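Transaminase (Bacillus megaterium, PDB 5G0A) probably transfers amino groups between amines and carbonyl compounds with S selectivity, using pyridoxal-5'-phosphate as cofactor. Local coordinates at residues 63-74 / 343-353; 124-135 / 309-320. One frame throughout, in Å; residues are numbered along the deposited sequence.

Contact 1: 63-74 / 343-353. Unlike the reference sequence in segment 63-74: Gln-69 (reference Pro).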
loop_
_atom_site.group_PDB
_atom_site.type_symbol
_atom_site.label_atom_id
_atom_site.label_comp_id
_atom_site.label_asym_id
_atom_site.label_seq_id
_atom_site.Cartn_x
_atom_site.Cartn_y
_atom_site.Cartn_z
ATOM N N ASN B 63 -5.315 7.592 36.896
ATOM C CA ASN B 63 -4.254 7.197 37.849
ATOM C C ASN B 63 -4.320 7.927 39.198
ATOM O O ASN B 63 -4.201 7.308 40.265
ATOM C CB ASN B 63 -2.876 7.398 37.202
ATOM C CG ASN B 63 -2.697 6.534 35.952
ATOM O OD1 ASN B 63 -3.668 6.258 35.229
ATOM N ND2 ASN B 63 -1.459 6.103 35.693
ATOM N N LEU B 64 -4.540 9.232 39.141
ATOM C CA LEU B 64 -4.558 10.061 40.352
ATOM C C LEU B 64 -5.802 9.863 41.222
ATOM O O LEU B 64 -5.850 10.358 42.360
ATOM C CB LEU B 64 -4.444 11.534 39.961
ATOM C CG LEU B 64 -3.779 12.465 40.985
ATOM C CD1 LEU B 64 -2.259 12.266 40.966
ATOM C CD2 LEU B 64 -4.134 13.893 40.628
ATOM N N GLY B 65 -6.792 9.142 40.702
ATOM C CA GLY B 65 -8.137 9.122 41.283
ATOM C C GLY B 65 -9.104 10.064 40.577
ATOM O O GLY B 65 -8.713 11.071 39.987
ATOM N N GLN B 66 -10.386 9.727 40.652
ATOM C CA GLN B 66 -11.425 10.513 40.018
ATOM C C GLN B 66 -11.626 11.822 40.738
ATOM O O GLN B 66 -11.754 11.836 41.974
ATOM C CB GLN B 66 -12.754 9.755 40.080
ATOM C CG GLN B 66 -12.824 8.518 39.182
ATOM C CD GLN B 66 -13.212 8.849 37.754
ATOM O OE1 GLN B 66 -13.452 10.021 37.408
ATOM N NE2 GLN B 66 -13.298 7.817 36.919
ATOM N N LYS B 67 -11.697 12.904 39.973
ATOM C CA LYS B 67 -12.117 14.222 40.521
ATOM C C LYS B 67 -11.248 14.637 41.700
ATOM O O LYS B 67 -11.723 14.982 42.807
ATOM C CB LYS B 67 -13.624 14.214 40.865
ATOM C CG LYS B 67 -14.257 15.606 40.978
ATOM C CD LYS B 67 -15.737 15.527 41.343
ATOM C CE LYS B 67 -15.958 15.211 42.817
ATOM N NZ LYS B 67 -17.273 14.502 42.997
ATOM N N ASN B 68 -9.947 14.601 41.469
ATOM C CA ASN B 68 -9.000 15.102 42.442
ATOM C C ASN B 68 -9.178 16.610 42.583
ATOM O O ASN B 68 -9.121 17.360 41.607
ATOM C CB ASN B 68 -7.574 14.766 42.010
ATOM C CG ASN B 68 -6.537 15.381 42.924
ATOM O OD1 ASN B 68 -6.172 16.542 42.763
ATOM N ND2 ASN B 68 -6.024 14.597 43.859
ATOM N N GLN B 69 -9.390 17.051 43.825
ATOM C CA GLN B 69 -9.678 18.456 44.088
ATOM C C GLN B 69 -8.554 19.397 43.714
ATOM O O GLN B 69 -8.819 20.496 43.218
ATOM C CB GLN B 69 -10.087 18.639 45.556
ATOM C CG GLN B 69 -11.361 17.863 45.854
ATOM C CD GLN B 69 -12.491 18.224 44.902
ATOM O OE1 GLN B 69 -12.959 17.388 44.119
ATOM N NE2 GLN B 69 -12.903 19.494 44.928
ATOM N N LYS B 70 -7.305 18.981 43.932
ATOM C CA LYS B 70 -6.186 19.842 43.605
ATOM C C LYS B 70 -6.047 20.046 42.079
ATOM O O LYS B 70 -5.750 21.155 41.613
ATOM C CB LYS B 70 -4.884 19.295 44.203
ATOM C CG LYS B 70 -4.833 19.289 45.724
ATOM C CD LYS B 70 -3.492 18.753 46.204
ATOM C CE LYS B 70 -3.294 18.951 47.701
ATOM N NZ LYS B 70 -2.329 17.928 48.201
ATOM N N VAL B 71 -6.222 18.961 41.322
ATOM C CA VAL B 71 -6.183 19.063 39.860
ATOM C C VAL B 71 -7.315 19.927 39.347
ATOM O O VAL B 71 -7.101 20.835 38.555
ATOM C CB VAL B 71 -6.200 17.683 39.171
ATOM C CG1 VAL B 71 -6.364 17.832 37.660
ATOM C CG2 VAL B 71 -4.890 16.965 39.476
ATOM N N ASN B 72 -8.515 19.672 39.836
ATOM C CA ASN B 72 -9.649 20.449 39.363
ATOM C C ASN B 72 -9.549 21.935 39.725
ATOM O O ASN B 72 -9.894 22.796 38.906
ATOM C CB ASN B 72 -10.962 19.785 39.791
ATOM C CG ASN B 72 -11.282 18.550 38.957
ATOM O OD1 ASN B 72 -10.412 18.023 38.243
ATOM N ND2 ASN B 72 -12.533 18.102 39.009
ATOM N N ALA B 73 -9.050 22.235 40.931
ATOM C CA ALA B 73 -8.764 23.635 41.292
ATOM C C ALA B 73 -7.743 24.261 40.338
ATOM O O ALA B 73 -7.890 25.427 39.929
ATOM C CB ALA B 73 -8.297 23.755 42.738
ATOM N N ALA B 74 -6.715 23.487 39.975
ATOM C CA ALA B 74 -5.701 23.974 39.054
ATOM C C ALA B 74 -6.307 24.276 37.672
ATOM O O ALA B 74 -5.953 25.251 37.051
ATOM C CB ALA B 74 -4.560 22.976 38.931
ATOM N N ALA B 343 -0.663 19.923 37.014
ATOM C CA ALA B 343 -1.215 19.666 38.346
ATOM C C ALA B 343 -1.253 18.172 38.660
ATOM O O ALA B 343 -0.938 17.758 39.765
ATOM C CB ALA B 343 -2.593 20.287 38.487
ATOM N N ASN B 344 -1.621 17.349 37.678
ATOM C CA ASN B 344 -1.639 15.906 37.886
ATOM C C ASN B 344 -0.253 15.388 38.300
ATOM O O ASN B 344 -0.113 14.645 39.277
ATOM C CB ASN B 344 -2.090 15.224 36.585
ATOM C CG ASN B 344 -2.012 13.729 36.656
ATOM O OD1 ASN B 344 -2.716 13.095 37.429
ATOM N ND2 ASN B 344 -1.194 13.147 35.786
ATOM N N LEU B 345 0.773 15.814 37.563
ATOM C CA LEU B 345 2.143 15.370 37.824
ATOM C C LEU B 345 2.655 15.927 39.164
ATOM O O LEU B 345 3.395 15.245 39.889
ATOM C CB LEU B 345 3.070 15.784 36.674
ATOM C CG LEU B 345 2.717 15.103 35.333
ATOM C CD1 LEU B 345 3.696 15.481 34.225
ATOM C CD2 LEU B 345 2.639 13.591 35.516
ATOM N N GLU B 346 2.261 17.156 39.476
ATOM C CA GLU B 346 2.717 17.792 40.736
ATOM C C GLU B 346 2.135 17.060 41.926
ATOM O O GLU B 346 2.845 16.808 42.900
ATOM C CB GLU B 346 2.358 19.277 40.759
ATOM C CG GLU B 346 3.333 20.093 39.919
ATOM C CD GLU B 346 2.810 21.465 39.579
ATOM O OE1 GLU B 346 1.634 21.751 39.875
ATOM O OE2 GLU B 346 3.578 22.249 38.997
ATOM N N VAL B 347 0.849 16.702 41.839
ATOM C CA VAL B 347 0.185 15.931 42.901
ATOM C C VAL B 347 0.789 14.531 43.046
ATOM O O VAL B 347 1.073 14.068 44.159
ATOM C CB VAL B 347 -1.355 15.844 42.693
ATOM C CG1 VAL B 347 -1.987 14.948 43.760
ATOM C CG2 VAL B 347 -1.991 17.230 42.728
ATOM N N MET B 348 0.966 13.853 41.909
ATOM C CA MET B 348 1.613 12.555 41.867
ATOM C C MET B 348 2.989 12.588 42.558
ATOM O O MET B 348 3.303 11.703 43.338
ATOM C CB MET B 348 1.731 12.115 40.404
ATOM C CG MET B 348 1.360 10.675 40.181
ATOM S SD MET B 348 1.419 10.282 38.429
ATOM C CE MET B 348 -0.341 10.177 38.044
ATOM N N MET B 349 3.795 13.610 42.291
ATOM C CA MET B 349 5.119 13.733 42.900
ATOM C C MET B 349 5.045 14.069 44.397
ATOM O O MET B 349 5.710 13.428 45.228
ATOM C CB MET B 349 5.962 14.790 42.174
ATOM C CG MET B 349 6.432 14.379 40.779
ATOM S SD MET B 349 7.510 15.611 40.015
ATOM C CE MET B 349 6.369 16.985 39.871
ATOM N N GLU B 350 4.237 15.073 44.730
ATOM C CA GLU B 350 4.178 15.602 46.101
ATOM C C GLU B 350 3.605 14.587 47.094
ATOM O O GLU B 350 4.014 14.561 48.269
ATOM C CB GLU B 350 3.384 16.914 46.141
ATOM C CG GLU B 350 1.930 16.763 46.557
ATOM C CD GLU B 350 1.047 17.938 46.181
ATOM O OE1 GLU B 350 1.564 18.961 45.686
ATOM O OE2 GLU B 350 -0.184 17.823 46.380
ATOM N N GLU B 351 2.660 13.760 46.633
ATOM C CA GLU B 351 1.982 12.803 47.504
ATOM C C GLU B 351 2.512 11.393 47.338
ATOM O O GLU B 351 1.982 10.448 47.930
ATOM C CB GLU B 351 0.460 12.844 47.311
ATOM C CG GLU B 351 -0.129 14.225 47.596
ATOM C CD GLU B 351 -1.648 14.267 47.621
ATOM O OE1 GLU B 351 -2.299 13.204 47.613
ATOM O OE2 GLU B 351 -2.198 15.392 47.652
ATOM N N ASN B 352 3.564 11.263 46.523
ATOM C CA ASN B 352 4.267 9.995 46.363
ATOM C C ASN B 352 3.332 8.872 45.869
ATOM O O ASN B 352 3.318 7.762 46.396
ATOM C CB ASN B 352 4.992 9.632 47.686
ATOM C CG ASN B 352 5.794 10.808 48.258
ATOM O OD1 ASN B 352 6.723 11.321 47.626
ATOM N ND2 ASN B 352 5.424 11.242 49.451
ATOM N N PHE B 353 2.525 9.165 44.844
ATOM C CA PHE B 353 1.615 8.155 44.303
ATOM C C PHE B 353 2.345 6.938 43.719
ATOM O O PHE B 353 1.809 5.832 43.728
ATOM C CB PHE B 353 0.747 8.752 43.189
ATOM C CG PHE B 353 -0.487 9.458 43.675
ATOM C CD1 PHE B 353 -0.396 10.531 44.554
ATOM C CD2 PHE B 353 -1.742 9.071 43.218
ATOM C CE1 PHE B 353 -1.544 11.189 44.996
ATOM C CE2 PHE B 353 -2.888 9.715 43.662
ATOM C CZ PHE B 353 -2.783 10.780 44.552
HETATM O O HOH W 1 -4.529 15.160 46.303
#
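Val-71 and Ala-343 face each other where helix 69-74 and helix 343-350 run nearly antiparallel, their axes 9.1 Å apart at 150°. The pair belongs to the fold-type-I architecture of class III aminotransferases and packs outside the large sheet. Small residues permit the approach: Ala-74 CB meets Ala-343 CB at 3.4 Å, tighter than usual, and Val-71 CG2 lies over the backbone of Asn-344.

In the loop before the first helix, Leu-64 turns CG anti to its own N (chi1 -151°), which carries the branched end across to the second helix. There CD1 sits 3.9 Å from the centroid of the Phe-353 ring, a CH-pi contact over one face, while CD1 and CD2 both touch Val-347 CG1. An aliphatic fork suits this spot between ring and helix. Beside it, Asn-344 satisfies its buried amide through Ser-302 OG and Gly-299 O; the same serine hydroxyl bonds Leu-64 N, tying both segments to the loop after Lys-298 of the cofactor pocket.

At the exposed end a long side chain suits the place, and Lys-70, extended beyond CG, lays CB on Val-347 CG2 and sends NZ to two acidic residues: Glu-350 OE2 at 2.8 Å, approached on the anti side and 31° out of the carboxylate plane, and Glu-351 OE2 at 2.6 Å, met nearly along its C-O bond. The ammonium group between them probably offsets the repulsion of the two carboxylates.

Asn-68 caps the first helix, OD1 accepting from Val-71 N at 2.8 Å, while its ND2 donates to a water that in turn donates to Glu-351 OE2 at 2.7 Å.

Contact 2: 124-135 / 309-320. Unlike the reference sequence in segment 309-320: Ala-318 (reference Glu).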
loop_
_atom_site.group_PDB
_atom_site.type_symbol
_atom_site.label_atom_id
_atom_site.label_comp_id
_atom_site.label_asym_id
_atom_site.label_seq_id
_atom_site.Cartn_x
_atom_site.Cartn_y
_atom_site.Cartn_z
ATOM N N ALA B 124 -0.347 10.539 20.054
ATOM C CA ALA B 124 1.056 10.408 20.485
ATOM C C ALA B 124 1.778 9.314 19.698
ATOM O O ALA B 124 2.955 9.486 19.311
ATOM C CB ALA B 124 1.144 10.100 21.982
ATOM N N VAL B 125 1.119 8.176 19.513
ATOM C CA VAL B 125 1.700 7.065 18.712
ATOM C C VAL B 125 1.883 7.497 17.240
ATOM O O VAL B 125 2.918 7.239 16.641
ATOM C CB VAL B 125 0.842 5.794 18.841
ATOM C CG1 VAL B 125 1.283 4.694 17.856
ATOM C CG2 VAL B 125 0.933 5.244 20.285
ATOM N N GLU B 126 0.893 8.189 16.671
ATOM C CA GLU B 126 1.054 8.731 15.293
ATOM C C GLU B 126 2.316 9.572 15.194
ATOM O O GLU B 126 3.106 9.460 14.225
ATOM C CB GLU B 126 -0.163 9.578 14.851
ATOM C CG GLU B 126 -1.503 8.832 14.828
ATOM C CD GLU B 126 -1.726 8.024 13.544
ATOM O OE1 GLU B 126 -0.953 8.166 12.579
ATOM O OE2 GLU B 126 -2.696 7.259 13.515
ATOM N N THR B 127 2.519 10.418 16.191
ATOM C CA THR B 127 3.634 11.348 16.157
ATOM C C THR B 127 4.968 10.588 16.256
ATOM O O THR B 127 5.907 10.897 15.540
ATOM C CB THR B 127 3.499 12.394 17.291
ATOM O OG1 THR B 127 2.212 13.029 17.167
ATOM C CG2 THR B 127 4.570 13.471 17.131
ATOM N N ALA B 128 5.023 9.618 17.154
ATOM C CA ALA B 128 6.206 8.791 17.349
ATOM C C ALA B 128 6.563 8.048 16.068
ATOM O O ALA B 128 7.737 7.956 15.725
ATOM C CB ALA B 128 5.975 7.783 18.447
ATOM N N LEU B 129 5.564 7.483 15.391
ATOM C CA LEU B 129 5.845 6.770 14.136
ATOM C C LEU B 129 6.423 7.737 13.101
ATOM O O LEU B 129 7.411 7.411 12.443
ATOM C CB LEU B 129 4.565 6.122 13.594
ATOM C CG LEU B 129 4.009 5.007 14.490
ATOM C CD1 LEU B 129 2.629 4.606 13.963
ATOM C CD2 LEU B 129 4.933 3.793 14.639
ATOM N N ASN B 130 5.810 8.915 12.968
ATOM C CA ASN B 130 6.301 9.930 12.046
ATOM C C ASN B 130 7.760 10.303 12.337
ATOM O O ASN B 130 8.597 10.402 11.414
ATOM C CB ASN B 130 5.413 11.185 12.105
ATOM C CG ASN B 130 4.013 10.940 11.554
ATOM O OD1 ASN B 130 3.758 9.899 10.937
ATOM N ND2 ASN B 130 3.097 11.893 11.769
ATOM N N ILE B 131 8.065 10.530 13.621
ATOM C CA ILE B 131 9.404 10.963 13.998
ATOM C C ILE B 131 10.427 9.850 13.768
ATOM O O ILE B 131 11.514 10.127 13.229
ATOM C CB ILE B 131 9.460 11.435 15.477
ATOM C CG1 ILE B 131 8.686 12.742 15.644
ATOM C CG2 ILE B 131 10.912 11.630 15.939
ATOM C CD1 ILE B 131 8.307 13.031 17.099
ATOM N N ALA B 132 10.092 8.617 14.168
ATOM C CA ALA B 132 11.022 7.486 13.993
ATOM C C ALA B 132 11.365 7.335 12.506
ATOM O O ALA B 132 12.519 7.161 12.136
ATOM C CB ALA B 132 10.443 6.174 14.540
ATOM N N ARG B 133 10.344 7.414 11.658
ATOM C CA ARG B 133 10.556 7.282 10.202
ATOM C C ARG B 133 11.353 8.422 9.620
ATOM O O ARG B 133 12.246 8.190 8.789
ATOM C CB ARG B 133 9.206 7.090 9.471
ATOM C CG ARG B 133 8.586 5.750 9.842
ATOM C CD ARG B 133 7.116 5.670 9.401
ATOM N NE ARG B 133 6.712 4.274 9.243
ATOM C CZ ARG B 133 5.520 3.783 9.547
ATOM N NH1 ARG B 133 4.566 4.570 10.055
ATOM N NH2 ARG B 133 5.287 2.486 9.330
ATOM N N LEU B 134 11.070 9.653 10.059
ATOM C CA LEU B 134 11.831 10.801 9.572
ATOM C C LEU B 134 13.293 10.744 10.047
ATOM O O LEU B 134 14.206 11.004 9.247
ATOM C CB LEU B 134 11.221 12.133 9.996
ATOM C CG LEU B 134 9.941 12.560 9.247
ATOM C CD1 LEU B 134 9.192 13.616 10.054
ATOM C CD2 LEU B 134 10.164 13.013 7.794
ATOM N N TYR B 135 13.497 10.421 11.320
ATOM C CA TYR B 135 14.887 10.415 11.850
ATOM C C TYR B 135 15.743 9.379 11.121
ATOM O O TYR B 135 16.907 9.640 10.733
ATOM C CB TYR B 135 14.858 10.125 13.364
ATOM C CG TYR B 135 16.245 9.997 13.948
ATOM C CD1 TYR B 135 17.003 11.130 14.229
ATOM C CD2 TYR B 135 16.798 8.736 14.159
ATOM C CE1 TYR B 135 18.292 11.000 14.737
ATOM C CE2 TYR B 135 18.081 8.596 14.676
ATOM C CZ TYR B 135 18.806 9.725 14.949
ATOM O OH TYR B 135 20.082 9.543 15.448
ATOM N N ALA B 309 1.357 12.677 24.682
ATOM C CA ALA B 309 2.659 13.266 24.424
ATOM C C ALA B 309 3.596 12.235 23.859
ATOM O O ALA B 309 3.473 11.042 24.159
ATOM C CB ALA B 309 3.278 13.808 25.714
ATOM N N VAL B 310 4.597 12.739 23.148
ATOM C CA VAL B 310 5.723 11.890 22.766
ATOM C C VAL B 310 6.999 12.515 23.311
ATOM O O VAL B 310 7.160 13.735 23.286
ATOM C CB VAL B 310 5.750 11.670 21.215
ATOM C CG1 VAL B 310 5.882 13.000 20.479
ATOM C CG2 VAL B 310 6.906 10.740 20.844
ATOM N N LEU B 311 7.895 11.676 23.829
ATOM C CA LEU B 311 9.189 12.132 24.330
ATOM C C LEU B 311 10.253 11.393 23.516
ATOM O O LEU B 311 10.220 10.169 23.428
ATOM C CB LEU B 311 9.344 11.788 25.807
ATOM C CG LEU B 311 10.755 11.979 26.422
ATOM C CD1 LEU B 311 11.169 13.447 26.375
ATOM C CD2 LEU B 311 10.749 11.420 27.854
ATOM N N VAL B 312 11.133 12.163 22.899
ATOM C CA VAL B 312 12.177 11.598 22.048
ATOM C C VAL B 312 13.541 11.862 22.680
ATOM O O VAL B 312 13.704 12.817 23.457
ATOM C CB VAL B 312 12.175 12.197 20.616
ATOM C CG1 VAL B 312 10.791 12.062 19.954
ATOM C CG2 VAL B 312 12.634 13.665 20.598
ATOM N N SER B 313 14.503 11.014 22.329
ATOM C CA SER B 313 15.895 11.113 22.845
ATOM C C SER B 313 16.588 12.416 22.460
ATOM O O SER B 313 16.177 13.109 21.531
ATOM C CB SER B 313 16.719 9.916 22.343
ATOM O OG SER B 313 16.900 10.014 20.936
ATOM N N LYS B 314 17.679 12.733 23.152
ATOM C CA LYS B 314 18.472 13.895 22.812
ATOM C C LYS B 314 18.947 13.848 21.357
ATOM O O LYS B 314 18.957 14.868 20.678
ATOM C CB LYS B 314 19.682 13.985 23.751
ATOM C CG LYS B 314 19.277 14.277 25.182
ATOM C CD LYS B 314 20.495 14.521 26.068
ATOM C CE LYS B 314 20.073 15.139 27.389
ATOM N NZ LYS B 314 19.434 14.170 28.305
ATOM N N GLU B 315 19.343 12.670 20.884
ATOM C CA GLU B 315 19.854 12.584 19.511
ATOM C C GLU B 315 18.729 12.812 18.486
ATOM O O GLU B 315 18.940 13.486 17.496
ATOM C CB GLU B 315 20.663 11.301 19.245
ATOM C CG GLU B 315 19.871 10.035 19.074
ATOM C CD GLU B 315 20.691 8.848 18.560
ATOM O OE1 GLU B 315 21.915 8.974 18.253
ATOM O OE2 GLU B 315 20.087 7.771 18.475
ATOM N N ILE B 316 17.552 12.264 18.758
ATOM C CA ILE B 316 16.394 12.499 17.871
ATOM C C ILE B 316 15.978 13.971 17.873
ATOM O O ILE B 316 15.777 14.582 16.813
ATOM C CB ILE B 316 15.226 11.526 18.187
ATOM C CG1 ILE B 316 15.656 10.081 17.870
ATOM C CG2 ILE B 316 13.975 11.934 17.399
ATOM C CD1 ILE B 316 14.662 9.028 18.372
ATOM N N ALA B 317 15.881 14.557 19.068
ATOM C CA ALA B 317 15.591 15.988 19.197
ATOM C C ALA B 317 16.580 16.878 18.449
ATOM O O ALA B 317 16.191 17.836 17.802
ATOM C CB ALA B 317 15.516 16.388 20.664
ATOM N N ALA B 318 17.871 16.550 18.528
ATOM C CA ALA B 318 18.883 17.373 17.864
ATOM C C ALA B 318 18.697 17.343 16.337
ATOM O O ALA B 318 18.855 18.355 15.669
ATOM C CB ALA B 318 20.289 16.903 18.256
ATOM N N PHE B 319 18.301 16.181 15.817
ATOM C CA PHE B 319 18.029 16.021 14.399
ATOM C C PHE B 319 16.799 16.833 14.004
ATOM O O PHE B 319 16.851 17.651 13.082
ATOM C CB PHE B 319 17.820 14.545 14.062
ATOM C CG PHE B 319 17.253 14.319 12.681
ATOM C CD1 PHE B 319 18.083 14.296 11.560
ATOM C CD2 PHE B 319 15.877 14.128 12.505
ATOM C CE1 PHE B 319 17.557 14.063 10.293
ATOM C CE2 PHE B 319 15.349 13.907 11.231
ATOM C CZ PHE B 319 16.190 13.873 10.127
ATOM N N MET B 320 15.700 16.636 14.729
ATOM C CA MET B 320 14.462 17.379 14.412
ATOM C C MET B 320 14.677 18.887 14.471
ATOM O O MET B 320 14.179 19.640 13.623
ATOM C CB MET B 320 13.311 16.936 15.330
ATOM C CG MET B 320 12.913 15.474 15.107
ATOM S SD MET B 320 12.182 15.087 13.493
ATOM C CE MET B 320 10.629 16.002 13.492
#
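Tyr-135 N donates to Ile-131 O at 2.8 Å near the end of helix 121-136, and both residues send their side chains across to segment 309-320. This is the helix-on-sheet layer of the large domain in fold-type-I PLP enzymes: segment 124-135 belongs to helix 121-136, whose first residues, Gly-121 and Ser-122, line the cofactor pocket, and it lies over strand 309-313 at 30° and then meets helix 314-320.

Close packing over the strand calls for small residues first. Ala-124 CB sits 3.3 Å from Ala-309 O, a methyl group laid directly against the strand backbone. Val-310 then enters between two residues one turn on, its CG1 3.6 Å from Thr-127 CG2 and its CG2 against Ala-128 CB. Ile-131 reaches further, CD1 touching Val-312 CG1 at 3.9 Å, while its other branch, CG2, presses on Ile-316 CG2 at 3.4 Å, closer than normal contact. Trp-325 of the same chain and Met-22 of the second subunit also pack on Ile-131.

At the far end Tyr-135 swings its ring out toward helix 314-320, CG anti to N (chi1 176°). Ile-316 CG1 stands over the centre of one ring face, 3.9 Å from the centroid. The ring's edge turns to the face of Phe-319 in an offset edge-to-face pair, centroids 5.3 Å apart and planes at 86°, with Phe-319 CB in the tyrosine's plane. With an alanine in place of Tyr-135, Ile-316 CG1 would probably lose the ring face it rests on and Phe-319 its edge-on partner, with a gap opened between the two helices.

The backbone of Ile-316 is held at the helix start, where the N-cap Ser-313 accepts from Ile-316 N through OG at 3.2 Å.

The two contacts share no helix or strand; their centres lie 28 Å apart and their nearest atoms about 9 Å. Both are largely buried, and both have residues touching the second subunit. Contact 1 joins helices 69-78 and 335-350, with the loop before the first and Phe-353 at the start of the next helix, and its chemistry grades from an aliphatic and aromatic interior to an ionic, water-bridged rim. Contact 2 joins a helix to a strand of the large sheet and to the following helix, with no hydrogen bond passing between its segments. Contact 1 lies near the cofactor, the Asn-63 side chain about 10 Å from it; contact 2 is joined to its pocket by the first residues of helix 121-136.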